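Local coordinates for protein plasma serine protease inhibitor (PDB 3DY0) that inhibits serine proteases irreversibly in blood plasma and other body fluids, with heparin as its cofactor, as a member of the serpin family, at residues A[131-136]-A[153-158]; A[171-176]-A[219-224]; A[206-211]-A[259-264]. One frame throughout, in Å; residues are numbered along the deposited sequence.

Contact 1. Residues A[131-136]-A[153-158]; sequences GAMKQI and KNLDSN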
ATOM      1  N   GLY A 131      25.688  -5.244  -7.709  1.00 16.25           N
ATOM      2  CA  GLY A 131      25.146  -5.027  -9.037  1.00 15.52           C
ATOM      3  C   GLY A 131      23.669  -5.359  -9.124  1.00 14.66           C
ATOM      4  O   GLY A 131      22.926  -4.688  -9.836  1.00 15.39           O
ATOM      5  N   ALA A 132      23.245  -6.392  -8.403  1.00 15.82           N
ATOM      6  CA  ALA A 132      21.842  -6.802  -8.406  1.00 15.45           C
ATOM      7  C   ALA A 132      20.989  -5.717  -7.756  1.00 16.50           C
ATOM      8  O   ALA A 132      19.911  -5.377  -8.254  1.00 15.03           O
ATOM      9  CB  ALA A 132      21.677  -8.120  -7.658  1.00 15.45           C
ATOM     10  N   MET A 133      21.470  -5.174  -6.642  1.00 16.07           N
ATOM     11  CA  MET A 133      20.737  -4.120  -5.955  1.00 15.28           C
ATOM     12  C   MET A 133      20.619  -2.883  -6.828  1.00 15.54           C
ATOM     13  O   MET A 133      19.568  -2.246  -6.873  1.00 13.60           O
ATOM     14  CB  MET A 133      21.418  -3.746  -4.633  1.00 16.58           C
ATOM     15  CG  MET A 133      21.223  -4.756  -3.517  1.00 17.16           C
ATOM     16  SD  MET A 133      21.672  -4.078  -1.901  1.00 19.45           S
ATOM     17  CE  MET A 133      23.467  -4.205  -2.002  1.00 18.63           C
ATOM     18  N   LYS A 134      21.696  -2.535  -7.528  1.00 14.02           N
ATOM     19  CA  LYS A 134      21.661  -1.365  -8.388  1.00 15.57           C
ATOM     20  C   LYS A 134      20.652  -1.557  -9.516  1.00 15.49           C
ATOM     21  O   LYS A 134      19.855  -0.666  -9.807  1.00 15.52           O
ATOM     22  CB  LYS A 134      23.048  -1.087  -8.974  1.00 17.98           C
ATOM     23  CG  LYS A 134      23.086   0.127  -9.889  1.00 20.65           C
ATOM     24  CD  LYS A 134      24.494   0.391 -10.393  1.00 23.17           C
ATOM     25  CE  LYS A 134      24.530   1.591 -11.318  1.00 26.73           C
ATOM     26  NZ  LYS A 134      23.665   1.390 -12.512  1.00 28.86           N
ATOM     27  N   GLN A 135      20.686  -2.726 -10.143  1.00 14.20           N
ATOM     28  CA  GLN A 135      19.772  -3.024 -11.239  1.00 13.35           C
ATOM     29  C   GLN A 135      18.313  -2.925 -10.796  1.00 13.01           C
ATOM     30  O   GLN A 135      17.505  -2.236 -11.423  1.00 14.06           O
ATOM     31  CB  GLN A 135      20.048  -4.430 -11.781  1.00 15.09           C
ATOM     32  CG  GLN A 135      18.976  -4.948 -12.727  1.00 17.03           C
ATOM     33  CD  GLN A 135      19.218  -6.384 -13.154  1.00 19.75           C
ATOM     34  OE1 GLN A 135      19.823  -7.168 -12.421  1.00 22.16           O
ATOM     35  NE2 GLN A 135      18.729  -6.739 -14.335  1.00 19.59           N
ATOM     36  N   ILE A 136      17.983  -3.605  -9.705  1.00 13.01           N
ATOM     37  CA  ILE A 136      16.612  -3.605  -9.210  1.00 12.57           C
ATOM     38  C   ILE A 136      16.197  -2.273  -8.599  1.00 12.66           C
ATOM     39  O   ILE A 136      15.095  -1.790  -8.865  1.00 12.99           O
ATOM     40  CB  ILE A 136      16.403  -4.747  -8.200  1.00 12.83           C
ATOM     41  CG1 ILE A 136      16.682  -6.088  -8.895  1.00 14.20           C
ATOM     42  CG2 ILE A 136      14.968  -4.730  -7.672  1.00 13.58           C
ATOM     43  CD1 ILE A 136      16.708  -7.283  -7.968  1.00 16.40           C
ATOM     44  N   LYS A 153      18.363  -3.197   0.424  1.00 18.70           N
ATOM     45  CA  LYS A 153      19.567  -2.825   1.159  1.00 21.36           C
ATOM     46  C   LYS A 153      20.263  -4.069   1.699  1.00 22.62           C
ATOM     47  O   LYS A 153      19.615  -4.974   2.216  1.00 23.04           O
ATOM     48  CB  LYS A 153      19.223  -1.886   2.322  1.00 21.10           C
ATOM     49  CG  LYS A 153      18.820  -0.487   1.890  1.00 24.42           C
ATOM     50  CD  LYS A 153      18.563   0.408   3.093  1.00 26.07           C
ATOM     51  CE  LYS A 153      18.216   1.825   2.664  1.00 28.13           C
ATOM     52  NZ  LYS A 153      16.956   1.872   1.871  1.00 28.77           N
ATOM     53  N   ASN A 154      21.587  -4.098   1.568  1.00 25.34           N
ATOM     54  CA  ASN A 154      22.409  -5.208   2.039  1.00 28.79           C
ATOM     55  C   ASN A 154      21.817  -6.560   1.632  1.00 28.71           C
ATOM     56  O   ASN A 154      21.625  -7.446   2.465  1.00 28.47           O
ATOM     57  CB  ASN A 154      22.557  -5.129   3.562  1.00 31.86           C
ATOM     58  CG  ASN A 154      23.706  -5.971   4.082  1.00 34.72           C
ATOM     59  OD1 ASN A 154      24.835  -5.867   3.599  1.00 36.67           O
ATOM     60  ND2 ASN A 154      23.428  -6.802   5.077  1.00 37.93           N
ATOM     61  N   LEU A 155      21.547  -6.707   0.338  1.00 28.48           N
ATOM     62  CA  LEU A 155      20.966  -7.924  -0.221  1.00 29.17           C
ATOM     63  C   LEU A 155      21.668  -9.212   0.200  1.00 31.56           C
ATOM     64  O   LEU A 155      22.889  -9.328   0.114  1.00 30.88           O
ATOM     65  CB  LEU A 155      20.940  -7.826  -1.748  1.00 27.42           C
ATOM     66  CG  LEU A 155      20.233  -8.946  -2.517  1.00 25.60           C
ATOM     67  CD1 LEU A 155      18.795  -9.079  -2.039  1.00 25.88           C
ATOM     68  CD2 LEU A 155      20.274  -8.638  -4.005  1.00 25.59           C
ATOM     69  N   ASP A 156      20.863 -10.180   0.634  1.00 34.06           N
ATOM     70  CA  ASP A 156      21.326 -11.487   1.096  1.00 36.59           C
ATOM     71  C   ASP A 156      22.578 -12.035   0.414  1.00 37.30           C
ATOM     72  O   ASP A 156      23.590 -12.270   1.075  1.00 37.93           O
ATOM     73  CB  ASP A 156      20.195 -12.512   0.965  1.00 37.80           C
ATOM     74  N   SER A 157      22.489 -12.239  -0.900  1.00 37.34           N
ATOM     75  CA  SER A 157      23.572 -12.777  -1.734  1.00 35.53           C
ATOM     76  C   SER A 157      23.236 -14.220  -2.083  1.00 34.17           C
ATOM     77  O   SER A 157      23.800 -14.798  -3.011  1.00 33.97           O
ATOM     78  CB  SER A 157      24.927 -12.724  -1.025  1.00 36.62           C
ATOM     79  N   ASN A 158      22.312 -14.793  -1.318  1.00 32.29           N
ATOM     80  CA  ASN A 158      21.848 -16.155  -1.537  1.00 29.06           C
ATOM     81  C   ASN A 158      20.539 -16.046  -2.317  1.00 26.94           C
ATOM     82  O   ASN A 158      19.832 -17.032  -2.517  1.00 25.12           O
ATOM     83  CB  ASN A 158      21.597 -16.856  -0.200  1.00 30.26           C
TER
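M133 meets the loop through its sulfur. SD sits 3.5 Å from L155 N, and the N-H aims almost straight at it, with 166° at the hydrogen, a weak N-H to sulfur hydrogen bond. The same sulfur lies equally close to N154 N, which puts two consecutive amide nitrogens beside the thioether. M133 CG is anti to the carbonyl carbon; the chain then runs extended to SD and turns at chi3 (-78°), which brings CE alongside these amides as well. In the serpin fold this is helix 129-143, which lies across the large central sheet, held here to the loop that leads into strand 159-172. Lower down the side chain, M133 CG packs 3.6 Å from L155 CB as the two residues slide past each other in opposite directions. L155 has its CG anti to the backbone N, and its CD2 branch touches CB of A132 at 3.9 Å. Further out, F126 touches both A132 and L155, and L155 also rests on I162 of that strand. K153 sets out away from the helix at CB, and its NZ bonds to D150 O.

Contact 2. Residues A[171-176]-A[219-224]; sequences AKWETS and VGVPYQ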
ATOM      1  N   ALA A 171      -1.597  13.166  -8.449  1.00 10.65           N
ATOM      2  CA  ALA A 171      -2.810  13.855  -8.849  1.00 11.99           C
ATOM      3  C   ALA A 171      -2.914  15.221  -8.203  1.00 11.12           C
ATOM      4  O   ALA A 171      -2.403  15.447  -7.109  1.00 10.87           O
ATOM      5  CB  ALA A 171      -4.022  13.018  -8.472  1.00 12.78           C
ATOM      6  N   LYS A 172      -3.567  16.137  -8.904  1.00 11.53           N
ATOM      7  CA  LYS A 172      -3.797  17.469  -8.378  1.00 11.03           C
ATOM      8  C   LYS A 172      -5.135  17.386  -7.668  1.00 10.64           C
ATOM      9  O   LYS A 172      -5.985  16.573  -8.041  1.00 10.75           O
ATOM     10  CB  LYS A 172      -3.923  18.486  -9.513  1.00 13.29           C
ATOM     11  CG  LYS A 172      -2.683  18.654 -10.361  1.00 15.17           C
ATOM     12  CD  LYS A 172      -2.979  19.562 -11.542  1.00 19.45           C
ATOM     13  CE  LYS A 172      -1.723  19.832 -12.358  1.00 23.30           C
ATOM     14  NZ  LYS A 172      -2.028  20.679 -13.546  1.00 27.64           N
ATOM     15  N   TRP A 173      -5.325  18.207  -6.641  1.00 10.10           N
ATOM     16  CA  TRP A 173      -6.615  18.229  -5.961  1.00 10.39           C
ATOM     17  C   TRP A 173      -7.563  18.806  -7.003  1.00 11.51           C
ATOM     18  O   TRP A 173      -7.131  19.560  -7.874  1.00 13.17           O
ATOM     19  CB  TRP A 173      -6.601  19.185  -4.769  1.00 11.03           C
ATOM     20  CG  TRP A 173      -5.734  18.775  -3.632  1.00  9.07           C
ATOM     21  CD1 TRP A 173      -4.661  19.455  -3.136  1.00  9.76           C
ATOM     22  CD2 TRP A 173      -5.887  17.610  -2.814  1.00  9.38           C
ATOM     23  NE1 TRP A 173      -4.134  18.786  -2.058  1.00 10.73           N
ATOM     24  CE2 TRP A 173      -4.866  17.649  -1.839  1.00  9.62           C
ATOM     25  CE3 TRP A 173      -6.786  16.535  -2.810  1.00  8.54           C
ATOM     26  CZ2 TRP A 173      -4.718  16.654  -0.864  1.00 11.06           C
ATOM     27  CZ3 TRP A 173      -6.642  15.544  -1.838  1.00  8.90           C
ATOM     28  CH2 TRP A 173      -5.612  15.613  -0.882  1.00  9.52           C
ATOM     29  N   GLU A 174      -8.839  18.454  -6.929  1.00 10.38           N
ATOM     30  CA  GLU A 174      -9.809  19.013  -7.860  1.00 11.99           C
ATOM     31  C   GLU A 174      -9.795  20.524  -7.616  1.00 11.96           C
ATOM     32  O   GLU A 174      -9.861  21.324  -8.552  1.00 11.70           O
ATOM     33  CB  GLU A 174     -11.194  18.439  -7.578  1.00 12.44           C
ATOM     34  CG  GLU A 174     -12.257  18.900  -8.555  1.00 16.81           C
ATOM     35  CD  GLU A 174     -13.596  18.243  -8.298  1.00 18.85           C
ATOM     36  OE1 GLU A 174     -14.146  18.426  -7.194  1.00 23.03           O
ATOM     37  OE2 GLU A 174     -14.096  17.541  -9.200  1.00 23.08           O
ATOM     38  N   THR A 175      -9.707  20.897  -6.344  1.00 11.57           N
ATOM     39  CA  THR A 175      -9.639  22.294  -5.928  1.00 11.57           C
ATOM     40  C   THR A 175      -8.421  22.413  -5.016  1.00 12.56           C
ATOM     41  O   THR A 175      -8.382  21.812  -3.943  1.00 11.88           O
ATOM     42  CB  THR A 175     -10.892  22.715  -5.144  1.00 12.17           C
ATOM     43  OG1 THR A 175     -12.043  22.599  -5.989  1.00 13.69           O
ATOM     44  CG2 THR A 175     -10.754  24.153  -4.654  1.00 12.44           C
ATOM     45  N   SER A 176      -7.427  23.181  -5.447  0.50 13.43           N
ATOM     46  CA  SER A 176      -6.211  23.347  -4.661  0.50 14.66           C
ATOM     47  C   SER A 176      -6.414  24.213  -3.425  0.50 15.95           C
ATOM     48  O   SER A 176      -7.399  24.945  -3.314  0.50 16.29           O
ATOM     49  CB  SER A 176      -5.111  23.972  -5.520  0.50 16.26           C
ATOM     50  OG  SER A 176      -5.395  25.336  -5.779  0.50 19.09           O
ATOM     51  N   VAL A 219     -13.810  13.128   6.167  0.50  7.93           N
ATOM     52  CA  VAL A 219     -13.937  14.124   5.114  0.50  9.63           C
ATOM     53  C   VAL A 219     -13.298  13.619   3.827  0.50  9.23           C
ATOM     54  O   VAL A 219     -12.191  13.079   3.832  0.50 10.19           O
ATOM     55  CB  VAL A 219     -13.290  15.474   5.520  0.50  9.78           C
ATOM     56  CG1 VAL A 219     -11.780  15.341   5.595  0.50  8.62           C
ATOM     57  CG2 VAL A 219     -13.695  16.562   4.529  0.50  9.37           C
ATOM     58  N   GLY A 220     -14.020  13.782   2.726  1.00  8.60           N
ATOM     59  CA  GLY A 220     -13.525  13.345   1.440  1.00  8.33           C
ATOM     60  C   GLY A 220     -13.018  14.566   0.704  1.00  9.31           C
ATOM     61  O   GLY A 220     -13.682  15.605   0.696  1.00 10.75           O
ATOM     62  N   VAL A 221     -11.835  14.455   0.111  1.00  8.65           N
ATOM     63  CA  VAL A 221     -11.243  15.554  -0.649  1.00 10.13           C
ATOM     64  C   VAL A 221     -10.896  14.963  -2.010  1.00 11.15           C
ATOM     65  O   VAL A 221      -9.962  14.172  -2.139  1.00 12.27           O
ATOM     66  CB  VAL A 221      -9.966  16.089   0.028  1.00  9.68           C
ATOM     67  CG1 VAL A 221      -9.470  17.335  -0.708  1.00 11.95           C
ATOM     68  CG2 VAL A 221     -10.246  16.410   1.486  1.00 11.02           C
ATOM     69  N   PRO A 222     -11.641  15.352  -3.052  1.00 11.23           N
ATOM     70  CA  PRO A 222     -11.422  14.843  -4.406  1.00 10.83           C
ATOM     71  C   PRO A 222     -10.182  15.275  -5.189  1.00  9.54           C
ATOM     72  O   PRO A 222      -9.697  16.398  -5.066  1.00 10.79           O
ATOM     73  CB  PRO A 222     -12.706  15.243  -5.120  1.00 12.05           C
ATOM     74  CG  PRO A 222     -12.998  16.574  -4.509  1.00 12.23           C
ATOM     75  CD  PRO A 222     -12.751  16.325  -3.030  1.00 12.40           C
ATOM     76  N   TYR A 223      -9.676  14.345  -5.991  1.00 10.30           N
ATOM     77  CA  TYR A 223      -8.539  14.610  -6.861  1.00 11.09           C
ATOM     78  C   TYR A 223      -9.131  14.817  -8.243  1.00 14.89           C
ATOM     79  O   TYR A 223     -10.294  14.488  -8.472  1.00 15.00           O
ATOM     80  CB  TYR A 223      -7.612  13.395  -6.936  1.00 11.48           C
ATOM     81  CG  TYR A 223      -6.814  13.148  -5.689  1.00 10.39           C
ATOM     82  CD1 TYR A 223      -5.810  14.033  -5.296  1.00 10.21           C
ATOM     83  CD2 TYR A 223      -7.072  12.039  -4.886  1.00 11.20           C
ATOM     84  CE1 TYR A 223      -5.084  13.822  -4.132  1.00 10.88           C
ATOM     85  CE2 TYR A 223      -6.355  11.819  -3.719  1.00 10.88           C
ATOM     86  CZ  TYR A 223      -5.364  12.714  -3.349  1.00  9.82           C
ATOM     87  OH  TYR A 223      -4.655  12.509  -2.188  1.00  9.89           O
ATOM     88  N   GLN A 224      -8.343  15.372  -9.155  1.00 18.18           N
ATOM     89  CA  GLN A 224      -8.817  15.525 -10.521  1.00 20.95           C
ATOM     90  C   GLN A 224      -8.931  14.080 -10.976  1.00 22.12           C
ATOM     91  O   GLN A 224      -7.988  13.306 -10.816  1.00 24.48           O
ATOM     92  CB  GLN A 224      -7.794  16.262 -11.383  1.00 21.33           C
ATOM     93  CG  GLN A 224      -7.899  17.769 -11.305  1.00 23.05           C
ATOM     94  CD  GLN A 224      -7.020  18.464 -12.325  1.00 23.39           C
ATOM     95  OE1 GLN A 224      -7.241  19.629 -12.655  1.00 22.92           O
ATOM     96  NE2 GLN A 224      -6.012  17.758 -12.821  1.00 24.58           N
TER
HETATM   97  O   HOH W   1      -4.102  15.719 -11.657  1.00 22.16           O
HETATM   98  O   HOH W   2      -9.727  21.063 -11.318  1.00 20.05           O
HETATM   99  O   HOH W   3     -10.222  19.002  -4.151  1.00 12.11           O
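W173 follows directly on strand 159-172 of the serpin's central sheet, at the breach where the cleaved reactive loop enters, and a single beta bridge to Y223 joins it to the residues just after strand 216-222. Starting from W173 CB, the side chain first passes the carbonyl oxygen of P222, which lies at the edge of the indole near its plane. CG is anti to the carbonyl carbon (chi1 -68°), and this carries the six-membered ring between V221 and Y223. CE3 then meets V221 CG1 at 3.5 Å, while CZ3 comes 3.3 Å from Y223 CE1, which lies over one face of the indole toward its rim. The two rings are nearly parallel, 7° apart, but slid so far that they barely overlap. At the tip, CH2 reaches Y223 OH. Both polar ends hold the loop's entry: W173 NE1 gives its hydrogen to D320 O in the hinge, and Y223 OH bonds to T324 OG1 on the inserted strand. On the other side of the phenol, A171 CB packs against CD1.

Two backbone bonds form the bridge. Q224 N points nearly along the carbonyl axis of K172 O at 2.9 Å, whereas E174 N approaches P222 O from above the carbonyl plane. P222 O takes a second hydrogen from a water, 2.8 Å away, which in turn accepts the N-H of T175.

Contact 3. Residues A[206-211]-A[259-264]; sequences YHYLLD and KKRQLE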
ATOM      1  N   TYR A 206     -17.588  20.060   1.158  1.00 12.99           N
ATOM      2  CA  TYR A 206     -16.901  18.772   1.180  1.00 12.72           C
ATOM      3  C   TYR A 206     -17.827  17.641   1.576  1.00 13.80           C
ATOM      4  O   TYR A 206     -18.826  17.858   2.270  1.00 14.77           O
ATOM      5  CB  TYR A 206     -15.783  18.760   2.230  1.00 13.30           C
ATOM      6  CG  TYR A 206     -14.666  19.754   2.057  1.00 11.76           C
ATOM      7  CD1 TYR A 206     -13.505  19.415   1.363  1.00 11.33           C
ATOM      8  CD2 TYR A 206     -14.738  21.014   2.648  1.00 10.42           C
ATOM      9  CE1 TYR A 206     -12.437  20.306   1.272  1.00 11.02           C
ATOM     10  CE2 TYR A 206     -13.681  21.907   2.563  1.00 11.42           C
ATOM     11  CZ  TYR A 206     -12.534  21.548   1.877  1.00 10.18           C
ATOM     12  OH  TYR A 206     -11.482  22.434   1.817  1.00 12.18           O
ATOM     13  N   HIS A 207     -17.502  16.431   1.131  0.50 14.06           N
ATOM     14  CA  HIS A 207     -18.281  15.263   1.517  0.50 13.70           C
ATOM     15  C   HIS A 207     -17.863  15.045   2.964  0.50 12.79           C
ATOM     16  O   HIS A 207     -16.672  14.953   3.271  0.50 11.54           O
ATOM     17  CB  HIS A 207     -17.919  14.052   0.658  0.50 16.28           C
ATOM     18  CG  HIS A 207     -18.744  13.932  -0.586  0.50 18.45           C
ATOM     19  ND1 HIS A 207     -20.104  13.712  -0.557  0.50 20.88           N
ATOM     20  CD2 HIS A 207     -18.403  14.010  -1.894  0.50 20.42           C
ATOM     21  CE1 HIS A 207     -20.567  13.660  -1.793  0.50 21.14           C
ATOM     22  NE2 HIS A 207     -19.555  13.838  -2.624  0.50 21.28           N
ATOM     23  N   TYR A 208     -18.844  14.975   3.851  1.00 10.90           N
ATOM     24  CA  TYR A 208     -18.574  14.840   5.271  1.00 11.44           C
ATOM     25  C   TYR A 208     -19.507  13.882   5.985  1.00 12.26           C
ATOM     26  O   TYR A 208     -20.660  13.711   5.593  1.00 12.68           O
ATOM     27  CB  TYR A 208     -18.705  16.239   5.888  1.00 11.76           C
ATOM     28  CG  TYR A 208     -18.619  16.327   7.395  1.00 11.97           C
ATOM     29  CD1 TYR A 208     -17.391  16.477   8.037  1.00 12.31           C
ATOM     30  CD2 TYR A 208     -19.774  16.312   8.178  1.00 14.51           C
ATOM     31  CE1 TYR A 208     -17.314  16.622   9.424  1.00 13.57           C
ATOM     32  CE2 TYR A 208     -19.707  16.450   9.570  1.00 14.42           C
ATOM     33  CZ  TYR A 208     -18.473  16.610  10.182  1.00 14.30           C
ATOM     34  OH  TYR A 208     -18.398  16.778  11.546  1.00 16.24           O
ATOM     35  N   LEU A 209     -18.993  13.267   7.043  1.00 12.91           N
ATOM     36  CA  LEU A 209     -19.780  12.359   7.860  1.00 12.54           C
ATOM     37  C   LEU A 209     -19.252  12.340   9.283  1.00 14.09           C
ATOM     38  O   LEU A 209     -18.040  12.302   9.511  1.00 13.26           O
ATOM     39  CB  LEU A 209     -19.739  10.930   7.303  1.00 14.73           C
ATOM     40  CG  LEU A 209     -20.498   9.886   8.131  1.00 18.20           C
ATOM     41  CD1 LEU A 209     -21.984  10.194   8.095  1.00 19.81           C
ATOM     42  CD2 LEU A 209     -20.237   8.491   7.584  1.00 18.37           C
ATOM     43  N   LEU A 210     -20.173  12.397  10.238  1.00 13.13           N
ATOM     44  CA  LEU A 210     -19.826  12.316  11.644  1.00 14.50           C
ATOM     45  C   LEU A 210     -20.204  10.880  11.990  1.00 15.58           C
ATOM     46  O   LEU A 210     -21.386  10.529  12.010  1.00 17.18           O
ATOM     47  CB  LEU A 210     -20.657  13.298  12.475  1.00 15.82           C
ATOM     48  CG  LEU A 210     -20.488  13.221  13.997  1.00 17.27           C
ATOM     49  CD1 LEU A 210     -19.047  13.526  14.382  1.00 17.90           C
ATOM     50  CD2 LEU A 210     -21.435  14.209  14.659  1.00 18.37           C
ATOM     51  N   ASP A 211     -19.197  10.045  12.212  1.00 13.54           N
ATOM     52  CA  ASP A 211     -19.420   8.645  12.546  1.00 15.19           C
ATOM     53  C   ASP A 211     -19.495   8.528  14.066  1.00 16.02           C
ATOM     54  O   ASP A 211     -18.479   8.553  14.756  1.00 15.07           O
ATOM     55  CB  ASP A 211     -18.276   7.794  11.974  1.00 16.05           C
ATOM     56  CG  ASP A 211     -18.466   6.307  12.214  1.00 17.41           C
ATOM     57  OD1 ASP A 211     -17.852   5.510  11.476  1.00 16.48           O
ATOM     58  OD2 ASP A 211     -19.213   5.932  13.140  1.00 16.60           O
ATOM     59  N   LYS A 259     -22.214  13.103   3.023  1.00 16.99           N
ATOM     60  CA  LYS A 259     -23.174  14.161   2.690  1.00 17.38           C
ATOM     61  C   LYS A 259     -22.390  15.460   2.468  1.00 17.96           C
ATOM     62  O   LYS A 259     -21.332  15.653   3.055  1.00 17.29           O
ATOM     63  CB  LYS A 259     -24.187  14.372   3.820  1.00 19.02           C
ATOM     64  CG  LYS A 259     -25.035  13.148   4.169  1.00 18.12           C
ATOM     65  CD  LYS A 259     -25.896  12.686   3.000  1.00 18.39           C
ATOM     66  CE  LYS A 259     -26.784  11.510   3.418  1.00 18.08           C
ATOM     67  NZ  LYS A 259     -27.530  10.928   2.268  1.00 18.62           N
ATOM     68  N   LYS A 260     -22.906  16.348   1.624  1.00 17.41           N
ATOM     69  CA  LYS A 260     -22.218  17.608   1.355  1.00 18.55           C
ATOM     70  C   LYS A 260     -22.419  18.624   2.469  1.00 18.54           C
ATOM     71  O   LYS A 260     -23.538  18.840   2.935  1.00 19.20           O
ATOM     72  CB  LYS A 260     -22.699  18.191   0.026  1.00 20.48           C
ATOM     73  CG  LYS A 260     -22.368  17.318  -1.164  1.00 23.24           C
ATOM     74  CD  LYS A 260     -22.996  17.852  -2.437  1.00 26.55           C
ATOM     75  CE  LYS A 260     -22.726  16.918  -3.602  1.00 29.47           C
ATOM     76  NZ  LYS A 260     -23.420  17.358  -4.839  1.00 29.81           N
ATOM     77  N   ARG A 261     -21.323  19.251   2.890  1.00 17.62           N
ATOM     78  CA  ARG A 261     -21.360  20.245   3.951  1.00 18.32           C
ATOM     79  C   ARG A 261     -20.267  21.290   3.767  1.00 16.52           C
ATOM     80  O   ARG A 261     -19.187  20.987   3.261  1.00 15.61           O
ATOM     81  CB  ARG A 261     -21.176  19.566   5.308  1.00 21.08           C
ATOM     82  CG  ARG A 261     -21.140  20.532   6.470  1.00 25.98           C
ATOM     83  CD  ARG A 261     -21.079  19.801   7.794  1.00 27.82           C
ATOM     84  NE  ARG A 261     -22.199  18.878   7.955  1.00 29.44           N
ATOM     85  CZ  ARG A 261     -22.552  18.333   9.115  1.00 30.63           C
ATOM     86  NH1 ARG A 261     -21.871  18.621  10.217  1.00 31.92           N
ATOM     87  NH2 ARG A 261     -23.583  17.502   9.175  1.00 31.51           N
ATOM     88  N   GLN A 262     -20.551  22.520   4.182  1.00 15.79           N
ATOM     89  CA  GLN A 262     -19.581  23.600   4.078  1.00 15.80           C
ATOM     90  C   GLN A 262     -18.636  23.520   5.275  1.00 15.02           C
ATOM     91  O   GLN A 262     -19.077  23.510   6.429  1.00 13.88           O
ATOM     92  CB  GLN A 262     -20.294  24.954   4.077  1.00 18.86           C
ATOM     93  CG  GLN A 262     -19.404  26.118   3.679  1.00 21.47           C
ATOM     94  CD  GLN A 262     -19.162  26.182   2.180  1.00 21.29           C
ATOM     95  OE1 GLN A 262     -18.315  26.939   1.711  1.00 26.56           O
ATOM     96  NE2 GLN A 262     -19.914  25.395   1.423  1.00 23.98           N
ATOM     97  N   LEU A 263     -17.337  23.458   4.999  1.00 13.59           N
ATOM     98  CA  LEU A 263     -16.339  23.378   6.059  1.00 12.50           C
ATOM     99  C   LEU A 263     -15.196  24.348   5.831  1.00 12.40           C
ATOM    100  O   LEU A 263     -14.843  24.646   4.690  1.00 13.57           O
ATOM    101  CB  LEU A 263     -15.708  21.982   6.115  1.00 13.01           C
ATOM    102  CG  LEU A 263     -16.551  20.723   6.272  1.00 13.05           C
ATOM    103  CD1 LEU A 263     -15.654  19.501   6.094  1.00 14.12           C
ATOM    104  CD2 LEU A 263     -17.208  20.708   7.631  1.00 14.02           C
ATOM    105  N   GLU A 264     -14.628  24.837   6.928  1.00 13.74           N
ATOM    106  CA  GLU A 264     -13.443  25.679   6.872  1.00 13.95           C
ATOM    107  C   GLU A 264     -12.438  24.605   7.283  1.00 13.10           C
ATOM    108  O   GLU A 264     -12.220  24.362   8.472  1.00 13.34           O
ATOM    109  CB  GLU A 264     -13.499  26.798   7.916  1.00 19.16           C
ATOM    110  CG  GLU A 264     -12.317  27.758   7.841  1.00 24.70           C
ATOM    111  CD  GLU A 264     -12.406  28.895   8.845  1.00 27.18           C
ATOM    112  OE1 GLU A 264     -11.472  29.721   8.884  1.00 30.16           O
ATOM    113  OE2 GLU A 264     -13.405  28.967   9.594  1.00 29.60           O
TER
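Strands 194-211 and 259-277 pair antiparallel where the first passes from serpin sheet C into sheet B. Three residue pairs bridge these two segments, whose N-to-C directions make 104°, far from straight antiparallel. L263 carries the pairing on to D204, and L263 and E264 also pair in parallel with a strand of the bound peptide, probably the C-terminal fragment left by cleavage. Y206 opens the run, forming a hydrogen-bonded pair with R261. Its N binds R261 O at 2.8 Å, its O takes R261 N in return, and both donors lie in the plane of the carbonyl they meet. With CG anti to its own carbonyl carbon, the Y206 ring swings toward L263, where CD2 packs 3.7 Å from L263 CB and the carbonyl of L263 meets the ring edge. The phenol OH bonds to R202 O.

H207 comes next, a non-hydrogen-bonded pair with K260, 4.6 Å between CA atoms. Their side chains run side by side on the face opposite Y206, Y208, K259 and R261, imidazole CE1 against K260 CG. H207 ND1 is buried here and finds no partner in the model. The nearby lysine would probably disfavour a charged imidazole.

Y208 and K259 restore the hydrogen-bonded pattern, with a short bond from Y208 N to K259 O at 2.7 Å; the reverse bond is longer, and K259 N stands above the plane of the Y208 carbonyl. Y208 CG is anti to the backbone N, laying the ring across R261 and bringing CD1 to L263 CD1. R261 bends at chi3 (-57°), and its guanidinium lies obliquely to the phenol, the planes 37° apart. Its NH1 also bonds to a polar side chain of the bound peptide. Over one face of the guanidinium sits Y208 CE2, 3.1 Å from R261 NH1.

In the fold
Contacts 2 and 3 are neighbours, their centres about 14 Å apart, and meet where strand 216-222 runs beside strand 194-211: G220 N probably bonds to H207 O, and V219 packs against Y206 and L263. Contact 1 stands on the opposite side of the chain's centre, its centre about 38 Å from that of contact 2, yet strand 159-172 follows helix 129-143 and leads from one to the other. All three are partly buried. Helix against loop in contact 1 relies on apolar packing and a weak sulfur bond; contact 2 combines a single bridge with a buried aromatic pair and waters; contact 3 pairs strands through four backbone bonds, with exposed lysines and an arginine alongside.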